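Local atomic coordinates of CdiI (Burkholderia pseudomallei 1026a, PDB entry 4G6V), a protein that binds the CdiA-CT toxin, a tRNase of contact-dependent growth inhibition, and as its cognate immunity protein probably neutralises it. Residues C7-D12 with A58-L63. Numbering follows the deposited sequence.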
ATOM      1  N   CYS B   7       7.075  -4.353  -5.611  1.00 24.80           N
ATOM      2  CA  CYS B   7       7.918  -5.390  -6.175  1.00 20.91           C
ATOM      3  C   CYS B   7       8.791  -4.776  -7.214  1.00 18.81           C
ATOM      4  O   CYS B   7       8.305  -4.296  -8.218  1.00 29.17           O
ATOM      5  CB  CYS B   7       7.057  -6.470  -6.826  1.00 20.30           C
ATOM      6  SG  CYS B   7       5.926  -7.283  -5.666  1.00 28.53           S
ATOM      7  N   TYR B   8      10.082  -4.774  -6.964  1.00 19.33           N
ATOM      8  CA  TYR B   8      11.065  -4.332  -7.946  1.00 23.93           C
ATOM      9  C   TYR B   8      11.757  -5.509  -8.636  1.00 30.09           C
ATOM     10  O   TYR B   8      12.113  -6.512  -7.990  1.00 24.88           O
ATOM     11  CB  TYR B   8      12.119  -3.458  -7.279  1.00 26.60           C
ATOM     12  CG  TYR B   8      11.542  -2.385  -6.402  1.00 28.20           C
ATOM     13  CD1 TYR B   8      11.621  -1.061  -6.773  1.00 22.62           C
ATOM     14  CD2 TYR B   8      10.908  -2.705  -5.194  1.00 27.85           C
ATOM     15  CE1 TYR B   8      11.096  -0.065  -5.969  1.00 32.14           C
ATOM     16  CE2 TYR B   8      10.392  -1.719  -4.378  1.00 24.41           C
ATOM     17  CZ  TYR B   8      10.487  -0.398  -4.773  1.00 33.66           C
ATOM     18  OH  TYR B   8       9.972   0.600  -3.981  1.00 30.64           O
ATOM     19  N   LEU B   9      11.957  -5.367  -9.947  1.00 30.50           N
ATOM     20  CA  LEU B   9      12.571  -6.413 -10.754  1.00 26.81           C
ATOM     21  C   LEU B   9      13.800  -5.919 -11.494  1.00 34.73           C
ATOM     22  O   LEU B   9      13.875  -4.767 -11.915  1.00 38.80           O
ATOM     23  CB  LEU B   9      11.573  -6.980 -11.763  1.00 32.93           C
ATOM     24  CG  LEU B   9      10.349  -7.739 -11.250  1.00 36.57           C
ATOM     25  CD1 LEU B   9       9.437  -8.075 -12.405  1.00 38.30           C
ATOM     26  CD2 LEU B   9      10.748  -9.004 -10.500  1.00 30.24           C
ATOM     27  N   SER B  10      14.767  -6.809 -11.668  1.00 39.50           N
ATOM     28  CA  SER B  10      15.968  -6.472 -12.402  1.00 31.58           C
ATOM     29  C   SER B  10      15.698  -6.590 -13.907  1.00 32.94           C
ATOM     30  O   SER B  10      16.359  -5.933 -14.701  1.00 35.21           O
ATOM     31  CB  SER B  10      17.119  -7.369 -11.972  1.00 25.87           C
ATOM     32  OG  SER B  10      16.926  -8.683 -12.459  1.00 40.02           O
ATOM     33  N   ILE B  11      14.708  -7.402 -14.288  1.00 31.61           N
ATOM     34  CA  ILE B  11      14.352  -7.593 -15.705  1.00 26.90           C
ATOM     35  C   ILE B  11      13.485  -6.459 -16.272  1.00 31.12           C
ATOM     36  O   ILE B  11      12.923  -5.662 -15.532  1.00 36.79           O
ATOM     37  CB  ILE B  11      13.664  -8.963 -15.960  1.00 21.73           C
ATOM     38  CG1 ILE B  11      12.373  -9.087 -15.161  1.00 31.53           C
ATOM     39  CG2 ILE B  11      14.575 -10.085 -15.547  1.00 28.90           C
ATOM     40  CD1 ILE B  11      11.581 -10.326 -15.482  1.00 32.72           C
ATOM     41  N   ASP B  12      13.384  -6.382 -17.594  1.00 43.81           N
ATOM     42  CA  ASP B  12      12.608  -5.311 -18.233  1.00 37.61           C
ATOM     43  C   ASP B  12      11.094  -5.554 -18.166  1.00 37.27           C
ATOM     44  O   ASP B  12      10.628  -6.645 -17.803  1.00 32.54           O
ATOM     45  CB  ASP B  12      13.074  -5.064 -19.667  1.00 30.22           C
ATOM     46  CG  ASP B  12      12.709  -6.206 -20.607  1.00 59.29           C
ATOM     47  OD1 ASP B  12      12.551  -5.967 -21.831  1.00 55.68           O
ATOM     48  OD2 ASP B  12      12.574  -7.347 -20.116  1.00 66.08           O
ATOM     49  N   ALA B  58      16.896  -1.982 -10.268  1.00 31.17           N
ATOM     50  CA  ALA B  58      15.555  -2.250 -10.803  1.00 32.17           C
ATOM     51  C   ALA B  58      15.354  -1.648 -12.192  1.00 38.91           C
ATOM     52  O   ALA B  58      15.753  -0.508 -12.448  1.00 41.44           O
ATOM     53  CB  ALA B  58      14.467  -1.744  -9.836  1.00 32.24           C
ATOM     54  N   GLU B  59      14.746  -2.425 -13.085  1.00 40.67           N
ATOM     55  CA  GLU B  59      14.326  -1.919 -14.395  1.00 40.03           C
ATOM     56  C   GLU B  59      12.816  -1.784 -14.466  1.00 39.90           C
ATOM     57  O   GLU B  59      12.300  -0.847 -15.073  1.00 44.91           O
ATOM     58  CB  GLU B  59      14.799  -2.823 -15.526  1.00 30.27           C
ATOM     59  CG  GLU B  59      16.313  -2.867 -15.656  1.00 47.54           C
ATOM     60  CD  GLU B  59      16.941  -1.482 -15.833  1.00 59.69           C
ATOM     61  OE1 GLU B  59      16.280  -0.580 -16.404  1.00 56.96           O
ATOM     62  OE2 GLU B  59      18.107  -1.301 -15.405  1.00 58.94           O
ATOM     63  N   SER B  60      12.112  -2.717 -13.840  1.00 35.13           N
ATOM     64  CA  SER B  60      10.662  -2.662 -13.809  1.00 32.32           C
ATOM     65  C   SER B  60      10.126  -2.749 -12.364  1.00 38.87           C
ATOM     66  O   SER B  60      10.844  -3.095 -11.419  1.00 35.13           O
ATOM     67  CB  SER B  60      10.056  -3.734 -14.725  1.00 31.36           C
ATOM     68  OG  SER B  60      10.491  -5.037 -14.367  1.00 38.42           O
ATOM     69  N   PHE B  61       8.860  -2.405 -12.209  1.00 29.48           N
ATOM     70  CA  PHE B  61       8.216  -2.356 -10.913  1.00 23.23           C
ATOM     71  C   PHE B  61       6.746  -2.737 -11.096  1.00 29.21           C
ATOM     72  O   PHE B  61       6.124  -2.422 -12.117  1.00 24.51           O
ATOM     73  CB  PHE B  61       8.294  -0.937 -10.351  1.00 20.33           C
ATOM     74  CG  PHE B  61       7.380  -0.708  -9.202  1.00 20.85           C
ATOM     75  CD1 PHE B  61       7.830  -0.846  -7.908  1.00 22.97           C
ATOM     76  CD2 PHE B  61       6.050  -0.381  -9.410  1.00 24.11           C
ATOM     77  CE1 PHE B  61       6.967  -0.647  -6.838  1.00 31.50           C
ATOM     78  CE2 PHE B  61       5.183  -0.179  -8.344  1.00 26.71           C
ATOM     79  CZ  PHE B  61       5.634  -0.308  -7.059  1.00 23.52           C
ATOM     80  N   PHE B  62       6.184  -3.430 -10.126  1.00 23.04           N
ATOM     81  CA  PHE B  62       4.747  -3.612 -10.146  1.00 25.48           C
ATOM     82  C   PHE B  62       4.245  -3.761  -8.715  1.00 30.69           C
ATOM     83  O   PHE B  62       5.032  -3.957  -7.778  1.00 25.78           O
ATOM     84  CB  PHE B  62       4.353  -4.817 -10.996  1.00 26.73           C
ATOM     85  CG  PHE B  62       4.742  -6.115 -10.388  1.00 24.56           C
ATOM     86  CD1 PHE B  62       3.956  -6.686  -9.389  1.00 28.30           C
ATOM     87  CD2 PHE B  62       5.902  -6.758 -10.778  1.00 29.49           C
ATOM     88  CE1 PHE B  62       4.319  -7.886  -8.779  1.00 27.85           C
ATOM     89  CE2 PHE B  62       6.279  -7.963 -10.169  1.00 33.69           C
ATOM     90  CZ  PHE B  62       5.478  -8.527  -9.162  1.00 23.56           C
ATOM     91  N   LEU B  63       2.936  -3.660  -8.548  1.00 29.57           N
ATOM     92  CA  LEU B  63       2.345  -3.658  -7.229  1.00 24.41           C
ATOM     93  C   LEU B  63       1.436  -4.870  -7.050  1.00 27.07           C
ATOM     94  O   LEU B  63       0.800  -5.331  -8.003  1.00 27.59           O
ATOM     95  CB  LEU B  63       1.578  -2.359  -7.039  1.00 26.63           C
ATOM     96  CG  LEU B  63       1.359  -1.823  -5.628  1.00 38.74           C
ATOM     97  CD1 LEU B  63       2.696  -1.562  -4.967  1.00 30.03           C
ATOM     98  CD2 LEU B  63       0.505  -0.543  -5.667  1.00 28.12           C
TER
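Leu-9 O takes two backbone donors from residues 58-63, Glu-59 N at 2.8 Å and, more weakly, Ser-60 N at 3.3 Å; two residues set against one make a classic beta bulge where strand 60-66 begins. Leu-9 N answers with a hydrogen bond to Ser-60 O, and further along Cys-7 and Phe-62 form an antiparallel hydrogen-bonded pair. Past the end of strand 4-9, the hydroxyl of Ser-60 donates to Ile-11 O, OG to O 2.8 Å, from above the carbonyl plane. It is directed there by a chi1 of 58°, which sets OG between the backbone N and carbonyl carbon, and it ties down the turn just before Asp-12, which holds the N-cap position of helix 13-26. On the face that carries Ser-60, Cys-7 CB sits over the Phe-62 ring, 3.6 Å from its centroid, with SG oblique to the ring and Leu-9 CD1 at its edge. On the other face Phe-61 turns an edge to the Tyr-8 ring, planes at 73°. Helix 13-26 covers the Leu-9, Ser-60 and Phe-62 face through Ala-16 and Leu-20, whereas Tyr-8 packs on helix 45-53; strands 35-42 and 91-95 flank the pair in the antiparallel sheet.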